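Local coordinates for protein adhesin LabA (Helicobacter pylori, PDB 6GMM) that probably serves as a lectin-type adhesin of the bacterial surface, recognising the LacdiNAc sugar motif and so helping the bacterium attach to the gastric mucosa, at residues 15-19 and 398-402; 290-295 and 378-383; 94-98 and 110-114. All blocks are in the same frame, centred on the assembly; numbering follows the deposited sequence.

Contact 1: 15-19 and 398-402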
ATOM      1  N   LEU A  15     -18.012 -18.575 -20.771  1.00 33.55           N
ATOM      2  CA  LEU A  15     -19.322 -18.797 -20.157  1.00 32.80           C
ATOM      3  C   LEU A  15     -19.206 -19.947 -19.133  1.00 34.27           C
ATOM      4  O   LEU A  15     -19.830 -19.896 -18.077  1.00 33.54           O
ATOM      5  CB  LEU A  15     -20.373 -19.162 -21.226  1.00 33.87           C
ATOM      6  CG  LEU A  15     -20.945 -18.027 -22.093  1.00 39.47           C
ATOM      7  CD1 LEU A  15     -21.639 -18.600 -23.333  1.00 41.00           C
ATOM      8  CD2 LEU A  15     -21.950 -17.190 -21.314  1.00 41.11           C
ATOM      9  N   LEU A  16     -18.402 -20.976 -19.457  1.00 28.32           N
ATOM     10  CA  LEU A  16     -18.186 -22.133 -18.590  1.00 26.52           C
ATOM     11  C   LEU A  16     -17.463 -21.730 -17.308  1.00 29.72           C
ATOM     12  O   LEU A  16     -17.891 -22.115 -16.221  1.00 29.22           O
ATOM     13  CB  LEU A  16     -17.435 -23.240 -19.328  1.00 26.25           C
ATOM     14  CG  LEU A  16     -18.261 -24.033 -20.361  1.00 28.67           C
ATOM     15  CD1 LEU A  16     -17.390 -25.042 -21.089  1.00 29.44           C
ATOM     16  CD2 LEU A  16     -19.454 -24.722 -19.718  1.00 26.39           C
ATOM     17  N   THR A  17     -16.412 -20.905 -17.447  1.00 25.55           N
ATOM     18  CA  THR A  17     -15.614 -20.329 -16.357  1.00 24.66           C
ATOM     19  C   THR A  17     -16.523 -19.497 -15.448  1.00 27.10           C
ATOM     20  O   THR A  17     -16.582 -19.745 -14.238  1.00 26.41           O
ATOM     21  CB  THR A  17     -14.462 -19.550 -16.979  1.00 31.38           C
ATOM     22  OG1 THR A  17     -13.595 -20.507 -17.583  1.00 34.01           O
ATOM     23  CG2 THR A  17     -13.662 -18.692 -15.952  1.00 32.03           C
ATOM     24  N   ASN A  18     -17.304 -18.591 -16.047  1.00 25.29           N
ATOM     25  CA  ASN A  18     -18.236 -17.737 -15.302  1.00 26.08           C
ATOM     26  C   ASN A  18     -19.292 -18.556 -14.582  1.00 28.61           C
ATOM     27  O   ASN A  18     -19.596 -18.279 -13.426  1.00 26.55           O
ATOM     28  CB  ASN A  18     -18.874 -16.681 -16.219  1.00 32.71           C
ATOM     29  CG  ASN A  18     -17.947 -15.537 -16.597  1.00 61.67           C
ATOM     30  OD1 ASN A  18     -16.817 -15.417 -16.114  1.00 55.33           O
ATOM     31  ND2 ASN A  18     -18.404 -14.672 -17.488  1.00 59.39           N
ATOM     32  N   TYR A  19     -19.811 -19.604 -15.248  1.00 26.28           N
ATOM     33  CA  TYR A  19     -20.818 -20.507 -14.702  1.00 25.34           C
ATOM     34  C   TYR A  19     -20.226 -21.261 -13.497  1.00 27.04           C
ATOM     35  O   TYR A  19     -20.815 -21.245 -12.417  1.00 25.58           O
ATOM     36  CB  TYR A  19     -21.245 -21.507 -15.808  1.00 27.20           C
ATOM     37  CG  TYR A  19     -22.240 -22.575 -15.403  1.00 27.91           C
ATOM     38  CD1 TYR A  19     -21.813 -23.842 -15.013  1.00 30.18           C
ATOM     39  CD2 TYR A  19     -23.610 -22.364 -15.526  1.00 28.58           C
ATOM     40  CE1 TYR A  19     -22.724 -24.839 -14.654  1.00 27.97           C
ATOM     41  CE2 TYR A  19     -24.530 -23.353 -15.173  1.00 29.34           C
ATOM     42  CZ  TYR A  19     -24.082 -24.596 -14.750  1.00 34.75           C
ATOM     43  OH  TYR A  19     -24.970 -25.610 -14.446  1.00 37.41           O
ATOM     44  N   HIS A 398     -26.813 -17.959 -17.304  1.00 37.24           N
ATOM     45  CA  HIS A 398     -25.579 -18.574 -17.776  1.00 36.37           C
ATOM     46  C   HIS A 398     -25.859 -19.972 -18.293  1.00 37.35           C
ATOM     47  O   HIS A 398     -25.380 -20.289 -19.377  1.00 36.74           O
ATOM     48  CB  HIS A 398     -24.539 -18.592 -16.663  1.00 36.85           C
ATOM     49  CG  HIS A 398     -23.774 -17.312 -16.566  1.00 40.49           C
ATOM     50  ND1 HIS A 398     -24.411 -16.103 -16.357  1.00 42.72           N
ATOM     51  CD2 HIS A 398     -22.446 -17.091 -16.680  1.00 42.45           C
ATOM     52  CE1 HIS A 398     -23.457 -15.190 -16.345  1.00 41.89           C
ATOM     53  NE2 HIS A 398     -22.258 -15.736 -16.534  1.00 42.28           N
ATOM     54  N   TYR A 399     -26.697 -20.776 -17.574  1.00 33.65           N
ATOM     55  CA  TYR A 399     -27.088 -22.145 -18.002  1.00 33.64           C
ATOM     56  C   TYR A 399     -27.764 -22.105 -19.373  1.00 39.23           C
ATOM     57  O   TYR A 399     -27.389 -22.868 -20.271  1.00 40.53           O
ATOM     58  CB  TYR A 399     -28.016 -22.829 -16.965  1.00 34.60           C
ATOM     59  CG  TYR A 399     -28.423 -24.236 -17.344  1.00 38.29           C
ATOM     60  CD1 TYR A 399     -29.558 -24.472 -18.120  1.00 40.99           C
ATOM     61  CD2 TYR A 399     -27.682 -25.335 -16.921  1.00 39.40           C
ATOM     62  CE1 TYR A 399     -29.913 -25.761 -18.512  1.00 42.49           C
ATOM     63  CE2 TYR A 399     -28.047 -26.634 -17.280  1.00 41.04           C
ATOM     64  CZ  TYR A 399     -29.157 -26.840 -18.084  1.00 49.75           C
ATOM     65  OH  TYR A 399     -29.516 -28.112 -18.439  1.00 54.05           O
ATOM     66  N   ASP A 400     -28.780 -21.231 -19.510  1.00 35.12           N
ATOM     67  CA  ASP A 400     -29.524 -20.992 -20.739  1.00 36.24           C
ATOM     68  C   ASP A 400     -28.578 -20.495 -21.863  1.00 42.89           C
ATOM     69  O   ASP A 400     -28.680 -20.983 -22.987  1.00 44.18           O
ATOM     70  CB  ASP A 400     -30.661 -19.979 -20.488  1.00 38.38           C
ATOM     71  CG  ASP A 400     -31.809 -20.435 -19.585  1.00 49.95           C
ATOM     72  OD1 ASP A 400     -32.041 -21.676 -19.475  1.00 49.88           O
ATOM     73  OD2 ASP A 400     -32.522 -19.556 -19.045  1.00 57.01           O
ATOM     74  N   SER A 401     -27.644 -19.558 -21.546  1.00 39.81           N
ATOM     75  CA  SER A 401     -26.656 -19.010 -22.492  1.00 40.20           C
ATOM     76  C   SER A 401     -25.734 -20.100 -23.096  1.00 43.04           C
ATOM     77  O   SER A 401     -25.430 -20.045 -24.289  1.00 43.50           O
ATOM     78  CB  SER A 401     -25.809 -17.928 -21.825  1.00 44.71           C
ATOM     79  OG  SER A 401     -26.439 -16.657 -21.823  1.00 54.29           O
ATOM     80  N   ILE A 402     -25.289 -21.068 -22.254  1.00 37.15           N
ATOM     81  CA  ILE A 402     -24.410 -22.197 -22.600  1.00 36.12           C
ATOM     82  C   ILE A 402     -25.164 -23.194 -23.499  1.00 40.56           C
ATOM     83  O   ILE A 402     -24.641 -23.613 -24.545  1.00 41.44           O
ATOM     84  CB  ILE A 402     -23.846 -22.861 -21.297  1.00 37.40           C
ATOM     85  CG1 ILE A 402     -22.790 -21.970 -20.642  1.00 36.47           C
ATOM     86  CG2 ILE A 402     -23.289 -24.266 -21.562  1.00 38.41           C
ATOM     87  CD1 ILE A 402     -22.561 -22.192 -19.146  1.00 40.66           C
TER
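Two helical segments, 15-19 and 398-402, run nearly antiparallel, their N-to-C directions 157° apart and their axes 9.9 Å apart at closest approach. This antiparallel helix pair brings the N-terminal helix 4-28 against helix 388-408, which comes late in the chain. The register sets Leu15 opposite Ile402 (CA to CA 6.6 Å) and Tyr19 opposite His398 (CA to CA 6.0 Å), one helical turn apart on each side. At this spacing branched and aromatic side chains fill the gap. Ile402 points toward the other helix and is the main apolar plug: its CG1 lies 3.8 Å from Leu15 CB, while its CD1 reaches 3.7 Å from Tyr19 CB and 4.0 Å from Leu16 CD2. The CA-to-CB bond of buried Tyr19 points sideways, and its ring lies beside Tyr399, with Tyr19 CE2 4.0 Å from Tyr399 CB; its hydroxyl is hydrogen-bonded to the backbone carbonyl of Tyr436. Strands 419-423 and 433-437 add to this apolar side, Val419 touching Tyr19, Tyr399 and Ile402, and Ile437 touching Leu16 and Tyr19. Toward solvent the packing becomes more polar. Leu15 CD2 covers Ser401 CB at 4.0 Å, and the flat imidazole of His398 lies beside the 15-19 backbone, its edge to Leu15 O and the Asn18 side chain, with His398 NE2 3.5 Å from Asn18 CB.

Contact 2: 290-295 and 378-383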
ATOM      1  N   MET A 290     -19.307  -7.385   5.549  1.00 24.74           N
ATOM      2  CA  MET A 290     -18.351  -8.476   5.321  1.00 23.63           C
ATOM      3  C   MET A 290     -17.622  -8.224   4.002  1.00 25.06           C
ATOM      4  O   MET A 290     -16.392  -8.331   3.964  1.00 24.29           O
ATOM      5  CB  MET A 290     -19.048  -9.841   5.353  1.00 25.43           C
ATOM      6  CG  MET A 290     -18.102 -11.023   5.135  1.00 27.13           C
ATOM      7  SD  MET A 290     -19.015 -12.578   4.965  1.00 31.02           S
ATOM      8  CE  MET A 290     -17.765 -13.625   4.134  1.00 26.54           C
ATOM      9  N   PHE A 291     -18.369  -7.781   2.968  1.00 21.12           N
ATOM     10  CA  PHE A 291     -17.832  -7.435   1.656  1.00 20.22           C
ATOM     11  C   PHE A 291     -16.883  -6.222   1.752  1.00 24.65           C
ATOM     12  O   PHE A 291     -15.720  -6.283   1.311  1.00 25.49           O
ATOM     13  CB  PHE A 291     -18.979  -7.143   0.685  1.00 22.11           C
ATOM     14  CG  PHE A 291     -18.536  -6.644  -0.666  1.00 24.70           C
ATOM     15  CD1 PHE A 291     -17.745  -7.434  -1.493  1.00 27.77           C
ATOM     16  CD2 PHE A 291     -18.827  -5.350  -1.073  1.00 30.39           C
ATOM     17  CE1 PHE A 291     -17.297  -6.960  -2.727  1.00 29.03           C
ATOM     18  CE2 PHE A 291     -18.369  -4.869  -2.309  1.00 33.48           C
ATOM     19  CZ  PHE A 291     -17.608  -5.681  -3.126  1.00 29.74           C
ATOM     20  N   ALA A 292     -17.382  -5.123   2.343  1.00 20.54           N
ATOM     21  CA  ALA A 292     -16.600  -3.911   2.507  1.00 19.86           C
ATOM     22  C   ALA A 292     -15.277  -4.196   3.264  1.00 22.33           C
ATOM     23  O   ALA A 292     -14.227  -3.631   2.908  1.00 21.67           O
ATOM     24  CB  ALA A 292     -17.419  -2.882   3.245  1.00 20.85           C
ATOM     25  N   ASN A 293     -15.322  -5.070   4.286  1.00 19.71           N
ATOM     26  CA  ASN A 293     -14.131  -5.401   5.069  1.00 19.63           C
ATOM     27  C   ASN A 293     -13.069  -6.073   4.184  1.00 21.91           C
ATOM     28  O   ASN A 293     -11.948  -5.609   4.135  1.00 22.02           O
ATOM     29  CB  ASN A 293     -14.484  -6.274   6.284  1.00 20.32           C
ATOM     30  CG  ASN A 293     -13.298  -6.674   7.136  1.00 29.48           C
ATOM     31  OD1 ASN A 293     -12.194  -6.141   7.017  1.00 27.01           O
ATOM     32  ND2 ASN A 293     -13.511  -7.546   8.083  1.00 21.11           N
ATOM     33  N   ALA A 294     -13.436  -7.136   3.502  1.00 19.32           N
ATOM     34  CA  ALA A 294     -12.607  -7.944   2.607  1.00 19.29           C
ATOM     35  C   ALA A 294     -12.041  -7.126   1.441  1.00 23.52           C
ATOM     36  O   ALA A 294     -10.868  -7.297   1.090  1.00 20.80           O
ATOM     37  CB  ALA A 294     -13.451  -9.097   2.065  1.00 19.87           C
ATOM     38  N   LYS A 295     -12.887  -6.253   0.831  1.00 21.54           N
ATOM     39  CA  LYS A 295     -12.494  -5.378  -0.277  1.00 21.44           C
ATOM     40  C   LYS A 295     -11.406  -4.433   0.255  1.00 25.09           C
ATOM     41  O   LYS A 295     -10.336  -4.325  -0.361  1.00 21.55           O
ATOM     42  CB  LYS A 295     -13.711  -4.584  -0.786  1.00 25.78           C
ATOM     43  CG  LYS A 295     -13.468  -3.840  -2.091  1.00 36.48           C
ATOM     44  CD  LYS A 295     -14.748  -3.216  -2.586  1.00 35.49           C
ATOM     45  CE  LYS A 295     -14.512  -2.363  -3.803  1.00 37.43           C
ATOM     46  NZ  LYS A 295     -15.342  -1.140  -3.754  1.00 45.38           N
ATOM     47  N   ALA A 378     -13.169 -14.731   0.741  1.00 29.92           N
ATOM     48  CA  ALA A 378     -14.172 -14.133   1.632  1.00 29.00           C
ATOM     49  C   ALA A 378     -14.949 -13.018   0.935  1.00 31.10           C
ATOM     50  O   ALA A 378     -16.155 -12.901   1.131  1.00 30.72           O
ATOM     51  CB  ALA A 378     -13.516 -13.617   2.907  1.00 29.23           C
ATOM     52  N   ARG A 379     -14.262 -12.235   0.093  1.00 26.28           N
ATOM     53  CA  ARG A 379     -14.832 -11.112  -0.669  1.00 24.76           C
ATOM     54  C   ARG A 379     -15.901 -11.602  -1.620  1.00 25.49           C
ATOM     55  O   ARG A 379     -17.027 -11.089  -1.617  1.00 25.40           O
ATOM     56  CB  ARG A 379     -13.717 -10.375  -1.447  1.00 23.55           C
ATOM     57  CG  ARG A 379     -14.223  -9.237  -2.334  1.00 32.85           C
ATOM     58  CD  ARG A 379     -13.100  -8.742  -3.202  1.00 43.97           C
ATOM     59  NE  ARG A 379     -13.508  -7.634  -4.071  1.00 58.15           N
ATOM     60  CZ  ARG A 379     -12.695  -6.673  -4.512  1.00 66.13           C
ATOM     61  NH1 ARG A 379     -13.154  -5.723  -5.318  1.00 54.13           N
ATOM     62  NH2 ARG A 379     -11.418  -6.642  -4.130  1.00 32.61           N
ATOM     63  N   ASN A 380     -15.544 -12.602  -2.444  1.00 21.64           N
ATOM     64  CA  ASN A 380     -16.437 -13.175  -3.443  1.00 21.15           C
ATOM     65  C   ASN A 380     -17.664 -13.797  -2.795  1.00 22.96           C
ATOM     66  O   ASN A 380     -18.789 -13.488  -3.219  1.00 21.87           O
ATOM     67  CB  ASN A 380     -15.659 -14.115  -4.359  1.00 22.57           C
ATOM     68  CG  ASN A 380     -14.590 -13.329  -5.112  1.00 38.58           C
ATOM     69  OD1 ASN A 380     -14.777 -12.144  -5.437  1.00 34.93           O
ATOM     70  ND2 ASN A 380     -13.416 -13.914  -5.311  1.00 18.95           N
ATOM     71  N   LEU A 381     -17.462 -14.567  -1.704  1.00 20.39           N
ATOM     72  CA  LEU A 381     -18.566 -15.171  -0.934  1.00 20.89           C
ATOM     73  C   LEU A 381     -19.477 -14.042  -0.396  1.00 23.52           C
ATOM     74  O   LEU A 381     -20.690 -14.071  -0.586  1.00 23.36           O
ATOM     75  CB  LEU A 381     -17.999 -15.997   0.244  1.00 21.34           C
ATOM     76  CG  LEU A 381     -19.020 -16.604   1.244  1.00 26.16           C
ATOM     77  CD1 LEU A 381     -20.061 -17.485   0.538  1.00 26.24           C
ATOM     78  CD2 LEU A 381     -18.318 -17.507   2.229  1.00 31.56           C
ATOM     79  N   ALA A 382     -18.878 -13.029   0.206  1.00 20.66           N
ATOM     80  CA  ALA A 382     -19.610 -11.893   0.757  1.00 20.84           C
ATOM     81  C   ALA A 382     -20.420 -11.151  -0.322  1.00 24.36           C
ATOM     82  O   ALA A 382     -21.592 -10.857  -0.081  1.00 23.38           O
ATOM     83  CB  ALA A 382     -18.659 -10.953   1.461  1.00 20.58           C
ATOM     84  N   TYR A 383     -19.845 -10.940  -1.532  1.00 22.27           N
ATOM     85  CA  TYR A 383     -20.591 -10.309  -2.622  1.00 23.17           C
ATOM     86  C   TYR A 383     -21.763 -11.176  -3.080  1.00 28.19           C
ATOM     87  O   TYR A 383     -22.848 -10.654  -3.359  1.00 29.96           O
ATOM     88  CB  TYR A 383     -19.677  -9.928  -3.802  1.00 24.50           C
ATOM     89  CG  TYR A 383     -20.430  -9.269  -4.942  1.00 26.90           C
ATOM     90  CD1 TYR A 383     -20.728  -7.908  -4.913  1.00 28.38           C
ATOM     91  CD2 TYR A 383     -20.880 -10.014  -6.027  1.00 28.29           C
ATOM     92  CE1 TYR A 383     -21.426  -7.298  -5.955  1.00 30.37           C
ATOM     93  CE2 TYR A 383     -21.574  -9.413  -7.080  1.00 30.86           C
ATOM     94  CZ  TYR A 383     -21.844  -8.054  -7.040  1.00 37.80           C
ATOM     95  OH  TYR A 383     -22.535  -7.463  -8.072  1.00 36.61           O
TER
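Phe291 lays its side chain across segment 378-383, with its CB 3.9 Å from Ala382 CB, its CE1 3.8 Å from Arg379 CG and its CD1 3.9 Å from Tyr383 CB. The Phe291 and Tyr383 rings meet obliquely, centroids 5.7 Å apart and planes at 55°. On the more exposed side, the long aliphatic part of Lys295 passes over one face of the Arg379 guanidinium, Lys295 CG lying 3.7 Å from Arg379 NH1, while the rest of Lys295 leads away. Small residues occupy the centre: Ala294 CB sits 3.7 Å from Arg379 CB, and Ala382 CB 3.7 Å from Met290 CG. The flexible, unbranched Met290 continues inward to Ala378 and Leu381. Helix 32-50 covers this side, Ala38 and Arg39 touching Met290, and Leu42 touching Ala294 and Ala378. With alanine methyls at the interface, the axes approach to 8.3 Å at 154°, a close antiparallel helix pair joining helices 287-311 and 369-386 in the elongated helical body of this SabA-like adhesin.

Contact 3: 94-98 and 110-114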
ATOM      1  N   GLY A  94      13.341  35.305   7.341  1.00 25.25           N
ATOM      2  CA  GLY A  94      14.409  36.051   8.013  1.00 25.50           C
ATOM      3  C   GLY A  94      15.608  35.182   8.335  1.00 26.77           C
ATOM      4  O   GLY A  94      15.960  34.292   7.557  1.00 24.77           O
ATOM      5  N   VAL A  95      16.230  35.420   9.475  1.00 24.80           N
ATOM      6  CA  VAL A  95      17.402  34.655   9.915  1.00 24.09           C
ATOM      7  C   VAL A  95      16.967  33.803  11.103  1.00 26.29           C
ATOM      8  O   VAL A  95      16.520  34.360  12.118  1.00 26.43           O
ATOM      9  CB  VAL A  95      18.630  35.562  10.262  1.00 26.34           C
ATOM     10  CG1 VAL A  95      19.808  34.728  10.764  1.00 25.37           C
ATOM     11  CG2 VAL A  95      19.060  36.401   9.062  1.00 26.55           C
ATOM     12  N   GLN A  96      17.110  32.463  10.983  1.00 22.62           N
ATOM     13  CA  GLN A  96      16.749  31.507  12.037  1.00 22.16           C
ATOM     14  C   GLN A  96      17.797  30.391  12.220  1.00 23.52           C
ATOM     15  O   GLN A  96      18.565  30.104  11.296  1.00 21.54           O
ATOM     16  CB  GLN A  96      15.398  30.880  11.737  1.00 22.26           C
ATOM     17  CG  GLN A  96      14.206  31.825  11.653  1.00 28.78           C
ATOM     18  CD  GLN A  96      12.959  31.066  11.320  1.00 44.86           C
ATOM     19  OE1 GLN A  96      12.709  29.985  11.859  1.00 32.23           O
ATOM     20  NE2 GLN A  96      12.146  31.610  10.420  1.00 41.83           N
ATOM     21  N   THR A  97      17.817  29.775  13.426  1.00 21.52           N
ATOM     22  CA  THR A  97      18.718  28.683  13.836  1.00 21.27           C
ATOM     23  C   THR A  97      17.881  27.438  14.214  1.00 26.81           C
ATOM     24  O   THR A  97      16.889  27.544  14.962  1.00 27.59           O
ATOM     25  CB  THR A  97      19.671  29.151  14.981  1.00 29.41           C
ATOM     26  OG1 THR A  97      20.463  30.254  14.529  1.00 21.95           O
ATOM     27  CG2 THR A  97      20.605  28.037  15.481  1.00 26.61           C
ATOM     28  N   PHE A  98      18.294  26.258  13.678  1.00 21.29           N
ATOM     29  CA  PHE A  98      17.609  24.997  13.856  1.00 20.53           C
ATOM     30  C   PHE A  98      18.541  23.946  14.462  1.00 25.67           C
ATOM     31  O   PHE A  98      19.630  23.683  13.945  1.00 25.60           O
ATOM     32  CB  PHE A  98      17.013  24.545  12.514  1.00 20.55           C
ATOM     33  CG  PHE A  98      16.207  25.624  11.803  1.00 20.56           C
ATOM     34  CD1 PHE A  98      16.825  26.517  10.924  1.00 21.63           C
ATOM     35  CD2 PHE A  98      14.840  25.746  12.015  1.00 21.02           C
ATOM     36  CE1 PHE A  98      16.079  27.515  10.273  1.00 21.79           C
ATOM     37  CE2 PHE A  98      14.097  26.726  11.347  1.00 23.09           C
ATOM     38  CZ  PHE A  98      14.726  27.621  10.498  1.00 21.18           C
ATOM     39  N   THR A 110      23.481  21.556  14.180  1.00 27.66           N
ATOM     40  CA  THR A 110      22.879  22.898  14.346  1.00 27.34           C
ATOM     41  C   THR A 110      23.198  23.721  13.104  1.00 30.85           C
ATOM     42  O   THR A 110      24.343  23.726  12.641  1.00 29.80           O
ATOM     43  CB  THR A 110      23.338  23.588  15.643  1.00 30.98           C
ATOM     44  OG1 THR A 110      23.286  22.653  16.726  1.00 36.64           O
ATOM     45  CG2 THR A 110      22.498  24.844  15.983  1.00 23.87           C
ATOM     46  N   ILE A 111      22.173  24.365  12.552  1.00 26.80           N
ATOM     47  CA  ILE A 111      22.295  25.168  11.351  1.00 26.98           C
ATOM     48  C   ILE A 111      21.662  26.544  11.538  1.00 27.84           C
ATOM     49  O   ILE A 111      20.599  26.659  12.159  1.00 26.91           O
ATOM     50  CB  ILE A 111      21.690  24.407  10.124  1.00 30.70           C
ATOM     51  CG1 ILE A 111      22.265  24.942   8.801  1.00 32.48           C
ATOM     52  CG2 ILE A 111      20.159  24.458  10.111  1.00 31.57           C
ATOM     53  CD1 ILE A 111      22.182  23.987   7.625  1.00 42.56           C
ATOM     54  N   THR A 112      22.310  27.575  10.989  1.00 22.12           N
ATOM     55  CA  THR A 112      21.759  28.910  10.966  1.00 21.75           C
ATOM     56  C   THR A 112      21.486  29.258   9.504  1.00 24.45           C
ATOM     57  O   THR A 112      22.375  29.125   8.652  1.00 24.23           O
ATOM     58  CB  THR A 112      22.668  29.922  11.724  1.00 30.98           C
ATOM     59  OG1 THR A 112      22.667  29.601  13.119  1.00 32.39           O
ATOM     60  CG2 THR A 112      22.216  31.357  11.542  1.00 24.67           C
ATOM     61  N   CYS A 113      20.247  29.659   9.213  1.00 23.55           N
ATOM     62  CA  CYS A 113      19.830  30.095   7.875  1.00 24.18           C
ATOM     63  C   CYS A 113      20.029  31.584   7.887  1.00 29.76           C
ATOM     64  O   CYS A 113      19.081  32.315   8.177  1.00 30.29           O
ATOM     65  CB  CYS A 113      18.367  29.746   7.585  1.00 24.00           C
ATOM     66  SG  CYS A 113      17.981  27.975   7.580  1.00 26.74           S
ATOM     67  N   GLY A 114      21.265  32.025   7.656  1.00 28.29           N
ATOM     68  CA  GLY A 114      21.600  33.448   7.672  1.00 28.54           C
ATOM     69  C   GLY A 114      22.292  33.977   6.432  1.00 32.80           C
ATOM     70  O   GLY A 114      22.916  35.044   6.498  1.00 33.94           O
TER
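Backbone hydrogen bonds tie strands 96-98 and 111-113 into an antiparallel ladder. Cys113 N donates to Gln96 O at 2.7 Å, and the return bond from Gln96 N to Cys113 O is weak, at 3.4 Å. Phe98 and Ile111 form the other hydrogen-bonded pair, with Phe98 N to Ile111 O at 2.8 Å and Ile111 N to Phe98 O at 3.0 Å. Between them lies the non-hydrogen-bonded pair Thr97 and Thr112, whose CA atoms are 4.2 Å apart. Both beta-branched threonines suit extended backbone, and their hydroxyls hydrogen-bond on their shared face, Thr97 OG1 to Thr112 OG1 at 2.7 Å. Beyond the ladder, Val95 CG1 packs 3.8 Å from Gly114 CA, where a side chain would crowd the valine. The other face carries Gln96, Phe98, Ile111 and Cys113. Here Phe98 CB meets Ile111 CG2 at 4.0 Å, and the ring reaches diagonally to the sulfur, Phe98 CE1 lying 3.3 Å from Cys113 SG in an oblique sulfur-aromatic contact. Cysteine is needed here because its sulfur forms the disulfide with Cys83, pinning this small two-stranded hairpin to an earlier part of the chain. The same face rests on helix 128-145: Tyr131 touches Phe98, Ile111 and Cys113, Ala132 also touches Phe98, and Thr128 at the start of the helix hydrogen-bonds to Gly94 O.

Contacts 1 and 2 lie on the same side of the chain's centre, with their own centres 23 Å apart and nearest atoms about 11 Å apart. They are linked by consecutive helices, 369-386 in contact 2 and 388-408 in contact 1. Contact 3 lies on the opposite side, its centre 54 Å from that of contact 2 and 72 Å from that of contact 1. Along the chain, contact 1 joins segments 379 residues apart and encloses both others, contact 3 closing before contact 2 opens. The chain thus travels out to a disulfide-pinned hairpin and returns through a helical body to pack beside its N-terminal helix, consistent with the adhesin's elongated form.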